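Local coordinates for 34L protein (PDB 1SFU) that binds left-handed Z-DNA through its N-terminal Zalpha domain and probably helps the virus block antiviral responses triggered by double-stranded RNA, at residues 50-54 / 66-70; 16-20 / 35-41. All blocks are in the same frame, centred on the assembly; numbering follows the deposited sequence.

Contact 1. Residues 50-54 / 66-70. With nucleotides of chain A.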
# COMPACT_ATOMS: atom_id res chain seq x y z
N LEU C 50 -0.11 12.90 7.23
CA LEU C 50 0.48 13.78 6.23
C LEU C 50 -0.39 13.89 4.98
O LEU C 50 -0.59 14.98 4.47
CB LEU C 50 1.88 13.29 5.84
CG LEU C 50 3.01 13.62 6.81
CD1 LEU C 50 4.28 12.92 6.36
CD2 LEU C 50 3.23 15.13 6.86
N TYR C 51 -0.91 12.77 4.50
CA TYR C 51 -1.76 12.82 3.32
C TYR C 51 -3.11 13.46 3.61
O TYR C 51 -3.69 14.10 2.74
CB TYR C 51 -1.92 11.42 2.70
CG TYR C 51 -0.67 10.97 1.98
CD1 TYR C 51 0.28 10.16 2.61
CD2 TYR C 51 -0.41 11.41 0.69
CE1 TYR C 51 1.47 9.81 1.95
CE2 TYR C 51 0.77 11.07 0.02
CZ TYR C 51 1.70 10.27 0.65
OH TYR C 51 2.87 9.96 -0.01
N LYS C 52 -3.61 13.29 4.83
CA LYS C 52 -4.88 13.91 5.22
C LYS C 52 -4.65 15.42 5.30
O LYS C 52 -5.48 16.22 4.88
CB LYS C 52 -5.34 13.38 6.58
CG LYS C 52 -5.80 11.93 6.60
CD LYS C 52 -5.99 11.44 8.04
CE LYS C 52 -6.46 9.99 8.12
NZ LYS C 52 -7.88 9.83 7.68
N LEU C 53 -3.49 15.80 5.83
CA LEU C 53 -3.14 17.19 5.97
C LEU C 53 -2.97 17.85 4.60
O LEU C 53 -3.27 19.04 4.43
CB LEU C 53 -1.85 17.31 6.78
CG LEU C 53 -1.44 18.68 7.30
CD1 LEU C 53 -2.52 19.23 8.25
CD2 LEU C 53 -0.11 18.55 8.03
N GLN C 54 -2.50 17.09 3.61
CA GLN C 54 -2.33 17.66 2.28
C GLN C 54 -3.70 17.97 1.70
O GLN C 54 -3.87 18.93 0.95
CB GLN C 54 -1.57 16.71 1.34
CG GLN C 54 -1.41 17.26 -0.07
CD GLN C 54 -0.51 16.43 -0.95
OE1 GLN C 54 -0.70 15.21 -1.07
NE2 GLN C 54 0.47 17.07 -1.58
N PRO C 66 12.47 9.37 -0.65
CA PRO C 66 11.02 9.34 -0.44
C PRO C 66 10.36 10.71 -0.63
O PRO C 66 11.03 11.71 -0.88
CB PRO C 66 10.89 8.84 0.99
CG PRO C 66 12.01 9.55 1.66
CD PRO C 66 13.17 9.39 0.65
N PRO C 67 9.03 10.78 -0.50
CA PRO C 67 8.36 12.07 -0.68
C PRO C 67 8.82 13.13 0.32
O PRO C 67 9.08 12.82 1.49
CB PRO C 67 6.88 11.73 -0.51
CG PRO C 67 6.81 10.30 -1.02
CD PRO C 67 8.04 9.68 -0.40
N LYS C 68 8.93 14.36 -0.14
CA LYS C 68 9.32 15.48 0.71
C LYS C 68 8.05 16.27 1.01
O LYS C 68 7.18 16.43 0.15
CB LYS C 68 10.34 16.36 -0.02
CG LYS C 68 11.67 15.64 -0.25
CD LYS C 68 12.58 16.37 -1.23
CE LYS C 68 13.86 15.56 -1.47
NZ LYS C 68 14.67 16.02 -2.63
N TRP C 69 7.93 16.76 2.24
CA TRP C 69 6.75 17.50 2.64
C TRP C 69 7.06 18.95 3.01
O TRP C 69 7.88 19.22 3.90
CB TRP C 69 6.08 16.77 3.81
CG TRP C 69 5.64 15.38 3.44
CD1 TRP C 69 6.42 14.26 3.39
CD2 TRP C 69 4.34 14.98 3.01
NE1 TRP C 69 5.68 13.18 2.96
CE2 TRP C 69 4.40 13.59 2.72
CE3 TRP C 69 3.12 15.65 2.85
CZ2 TRP C 69 3.28 12.87 2.27
CZ3 TRP C 69 2.01 14.93 2.40
CH2 TRP C 69 2.10 13.56 2.12
N PHE C 70 6.39 19.87 2.31
CA PHE C 70 6.55 21.31 2.50
C PHE C 70 5.32 21.94 3.14
O PHE C 70 4.19 21.50 2.91
CB PHE C 70 6.77 22.03 1.16
CG PHE C 70 8.00 21.63 0.42
CD1 PHE C 70 8.08 20.39 -0.21
CD2 PHE C 70 9.09 22.49 0.34
CE1 PHE C 70 9.22 20.02 -0.93
CE2 PHE C 70 10.24 22.13 -0.38
CZ PHE C 70 10.30 20.89 -1.01
P DG A 5 2.48 3.79 4.88
OP1 DG A 5 3.71 4.55 5.17
OP2 DG A 5 2.06 2.69 5.79
O5' DG A 5 1.28 4.84 4.79
C5' DG A 5 -0.02 4.40 4.41
C4' DG A 5 -0.95 5.58 4.26
O4' DG A 5 -0.42 6.47 3.25
C3' DG A 5 -2.34 5.18 3.77
O3' DG A 5 -3.23 5.18 4.89
C2' DG A 5 -2.77 6.37 2.92
C1' DG A 5 -1.47 7.01 2.47
N9 DG A 5 -1.11 6.80 1.06
C8 DG A 5 -0.82 7.78 0.14
N7 DG A 5 -0.48 7.30 -1.02
C5 DG A 5 -0.57 5.92 -0.87
C6 DG A 5 -0.31 4.88 -1.80
O6 DG A 5 0.08 4.97 -2.98
N1 DG A 5 -0.54 3.62 -1.24
C2 DG A 5 -0.94 3.40 0.05
N2 DG A 5 -1.09 2.11 0.41
N3 DG A 5 -1.18 4.36 0.93
C4 DG A 5 -0.98 5.59 0.41
P DC A 4 5.05 7.04 0.86
OP1 DC A 4 4.59 8.42 1.15
OP2 DC A 4 5.84 6.30 1.87
O5' DC A 4 3.81 6.13 0.44
C5' DC A 4 2.58 6.17 1.16
C4' DC A 4 2.16 4.77 1.56
O4' DC A 4 1.89 3.97 0.38
C3' DC A 4 3.21 4.00 2.37
O3' DC A 4 2.57 3.22 3.39
C2' DC A 4 3.82 3.06 1.35
C1' DC A 4 2.62 2.75 0.47
N1 DC A 4 2.98 2.33 -0.89
C2 DC A 4 2.96 0.98 -1.20
O2 DC A 4 2.62 0.18 -0.32
N3 DC A 4 3.30 0.57 -2.45
C4 DC A 4 3.67 1.47 -3.37
N4 DC A 4 4.01 1.03 -4.59
C5 DC A 4 3.70 2.87 -3.08
C6 DC A 4 3.35 3.25 -1.84
P DG A 3 10.89 4.50 1.27
OP1 DG A 3 12.31 4.90 1.06
OP2 DG A 3 10.28 4.62 2.60
O5' DG A 3 10.03 5.28 0.19
C5' DG A 3 8.61 5.28 0.27
C4' DG A 3 8.01 6.03 -0.89
O4' DG A 3 8.53 5.48 -2.12
C3' DG A 3 6.50 5.87 -0.98
O3' DG A 3 5.92 7.09 -0.48
C2' DG A 3 6.23 5.88 -2.48
C1' DG A 3 7.54 5.44 -3.12
N9 DG A 3 7.56 4.10 -3.71
C8 DG A 3 7.88 3.79 -5.01
N7 DG A 3 7.85 2.51 -5.26
C5 DG A 3 7.50 1.93 -4.04
C6 DG A 3 7.32 0.57 -3.70
O6 DG A 3 7.45 -0.43 -4.42
N1 DG A 3 6.96 0.42 -2.36
C2 DG A 3 6.79 1.45 -1.48
N2 DG A 3 6.43 1.10 -0.23
N3 DG A 3 6.95 2.73 -1.79
C4 DG A 3 7.30 2.90 -3.08
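Shape recognition of Z-DNA by a Zalpha domain, a winged helix-turn-helix, draws on a tyrosine of the recognition helix packed against a tryptophan of the wing, and this contact is that pair. The six-membered ring of W69 turns its edge to the face of Y51 in a T-shaped stack, with centroids 4.7 Å apart, planes at 86° and a closest approach of 3.4 Å from Y51 CZ to W69 CZ2. Over the opposite face of Y51 lies the syn guanine DG5 of chain A, with Y51 CE1 3.6 Å from its C8, an atom that the syn base of Z-DNA presents outward. Y51 OH also donates a hydrogen bond of 2.6 Å to OP1 of DC4 of chain A, so one side chain touches both the syn base and the backbone, consistent with recognition of the Z form. The wing adds van der Waals contact: P67 CD lies 3.3 Å from O3' of DG3 of chain A, and P66, preceded by a cis peptide bond, brings CB to 3.7 Å from O5' of the same nucleotide. L50 packs over one face of the indole, its CD1 3.7 Å from the centroid of the five-membered ring in a CH-pi contact, while L50 O approaches W69 CZ3 at 3.3 Å. Helix 43-55 thus faces strand 68-71, the central strand of the antiparallel sheet, with M61 of strand 59-62 beside W69 and helices 11-22 and 32-38 packed against L50.

Contact 2. Residues 16-20 / 35-41; sequences LVKKE and LSNRLKI
In the helix-turn-helix of this Zalpha domain, the helix preceding the recognition helix packs on the N-terminal helix, and segments 16-20 and 35-41 do so mainly through apolar side chains. Residues 16-20 form a regular helical turn (phi/psi near -65°/-43°), with E20 N bonded to L16 O at 3.1 Å. Residues 35-38 are helical as well, and L39 N reaches L35 O at 2.9 Å. Two pairs set the register: CA atoms of V17 and L35, and those of L16 and L39, are each 7.6 Å apart. L35, an mt rotamer, places CD1 4.2 Å from V17 CG1 and CD2 3.9 Å from E20 CB; it also touches I46 and L50 of helix 43-55. R38 touches only lightly, with CD 4.1 Å from E20 OE1. L39, in the mp rotamer, is the most deeply engaged residue of its segment: CD2 lies 3.6 Å from L16 CB and 4.1 Å from V17 CG2, while CD1 is 3.8 Å from E20 CG. K40 then takes positive phi (48°/49°), allowing the 6→1 backbone bond of a Schellman motif, I41 N to S36 O at 3.1 Å, and its NZ folds back to N37 O at 2.7 Å. Past this reversal I41 is extended (-127°/152°) and, with chi1 m and chi2 t, sends CD1 to within 4.0 Å of L16 CD1. Its carbonyl O accepts a very short 2.4 Å hydrogen bond from S36 OG.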
# COMPACT_ATOMS: atom_id res chain seq x y z
N LEU C 16 -0.14 16.67 16.23
CA LEU C 16 1.30 16.73 16.42
C LEU C 16 2.01 16.98 15.09
O LEU C 16 2.95 17.76 15.02
CB LEU C 16 1.82 15.43 17.03
CG LEU C 16 1.41 15.10 18.47
CD1 LEU C 16 1.81 13.66 18.79
CD2 LEU C 16 2.07 16.08 19.43
N VAL C 17 1.55 16.30 14.04
CA VAL C 17 2.17 16.46 12.73
C VAL C 17 1.93 17.86 12.16
O VAL C 17 2.85 18.47 11.60
CB VAL C 17 1.64 15.41 11.72
CG1 VAL C 17 2.33 15.59 10.38
CG2 VAL C 17 1.87 14.02 12.25
N LYS C 18 0.71 18.36 12.28
CA LYS C 18 0.39 19.68 11.76
C LYS C 18 1.26 20.74 12.44
O LYS C 18 1.82 21.62 11.78
CB LYS C 18 -1.09 20.00 11.97
CG LYS C 18 -1.52 21.36 11.42
CD LYS C 18 -3.04 21.50 11.46
CE LYS C 18 -3.49 22.90 11.05
NZ LYS C 18 -4.98 23.02 11.09
N LYS C 19 1.39 20.63 13.75
CA LYS C 19 2.20 21.58 14.51
C LYS C 19 3.64 21.54 14.00
O LYS C 19 4.27 22.58 13.83
CB LYS C 19 2.16 21.24 15.99
CG LYS C 19 2.51 22.39 16.91
CD LYS C 19 2.17 22.08 18.36
CE LYS C 19 2.27 23.33 19.23
NZ LYS C 19 1.33 24.39 18.76
N GLU C 20 4.16 20.34 13.72
CA GLU C 20 5.52 20.20 13.23
C GLU C 20 5.74 20.84 11.86
O GLU C 20 6.71 21.57 11.66
CB GLU C 20 5.92 18.73 13.16
CG GLU C 20 6.10 18.05 14.50
CD GLU C 20 7.23 18.65 15.31
OE1 GLU C 20 8.40 18.57 14.87
OE2 GLU C 20 6.94 19.22 16.38
N LEU C 35 9.97 12.81 10.64
CA LEU C 35 8.88 13.10 11.56
C LEU C 35 8.63 11.92 12.49
O LEU C 35 8.45 12.10 13.70
CB LEU C 35 7.60 13.42 10.78
CG LEU C 35 7.59 14.79 10.09
CD1 LEU C 35 6.33 14.93 9.25
CD2 LEU C 35 7.66 15.89 11.14
N SER C 36 8.61 10.72 11.93
CA SER C 36 8.40 9.52 12.73
C SER C 36 9.47 9.44 13.81
O SER C 36 9.20 9.02 14.94
CB SER C 36 8.49 8.27 11.85
OG SER C 36 8.64 7.11 12.65
N ASN C 37 10.68 9.84 13.45
CA ASN C 37 11.81 9.81 14.35
C ASN C 37 11.68 10.79 15.52
O ASN C 37 12.03 10.47 16.65
CB ASN C 37 13.09 10.09 13.56
CG ASN C 37 14.34 9.94 14.38
OD1 ASN C 37 14.42 9.10 15.27
ND2 ASN C 37 15.34 10.75 14.08
N ARG C 38 11.15 11.98 15.24
CA ARG C 38 10.98 13.00 16.28
C ARG C 38 9.80 12.71 17.19
O ARG C 38 9.95 12.63 18.41
CB ARG C 38 10.80 14.38 15.66
CG ARG C 38 11.95 14.86 14.79
CD ARG C 38 11.78 16.35 14.46
NE ARG C 38 12.51 16.75 13.26
CZ ARG C 38 13.83 16.64 13.10
NH1 ARG C 38 14.58 16.13 14.07
NH2 ARG C 38 14.39 17.04 11.97
N LEU C 39 8.63 12.57 16.60
CA LEU C 39 7.42 12.31 17.37
C LEU C 39 7.36 10.90 17.93
O LEU C 39 6.38 10.52 18.57
CB LEU C 39 6.18 12.58 16.50
CG LEU C 39 5.99 14.01 15.97
CD1 LEU C 39 7.13 14.38 15.04
CD2 LEU C 39 4.67 14.11 15.23
N LYS C 40 8.41 10.12 17.69
CA LYS C 40 8.48 8.74 18.17
C LYS C 40 7.19 8.00 17.84
O LYS C 40 6.59 7.35 18.70
CB LYS C 40 8.72 8.70 19.68
CG LYS C 40 10.06 9.26 20.10
CD LYS C 40 11.20 8.37 19.63
CE LYS C 40 12.55 8.97 19.97
NZ LYS C 40 12.77 10.24 19.23
N ILE C 41 6.75 8.12 16.59
CA ILE C 41 5.53 7.48 16.13
C ILE C 41 5.83 6.66 14.88
O ILE C 41 6.76 6.98 14.13
CB ILE C 41 4.45 8.54 15.81
CG1 ILE C 41 4.06 9.28 17.10
CG2 ILE C 41 3.23 7.87 15.18
CD1 ILE C 41 3.04 10.38 16.89

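Overall arrangement
Followed from the N terminus, the two contacts come in series, neither nested nor crossed. Contact 2 closes first: the chain leaves helix 11-22, passes through strand 29-30 and returns along helix 32-38 and the turn after it to pack against residues 16-20 of the first helix. After a short turn, helix 43-55 opens contact 1, which closes when the hairpin of strands 59-62 and 68-71 brings the wing back to that helix. Their centres are 12 Å apart, yet they touch: L50 CD2 lies 3.7 Å from V17 CG1 and 3.9 Å from L35 CD1. Through L50, helix 43-55 completes the three-helix core with the two helices of contact 2 and joins it to the DNA-facing side of contact 1.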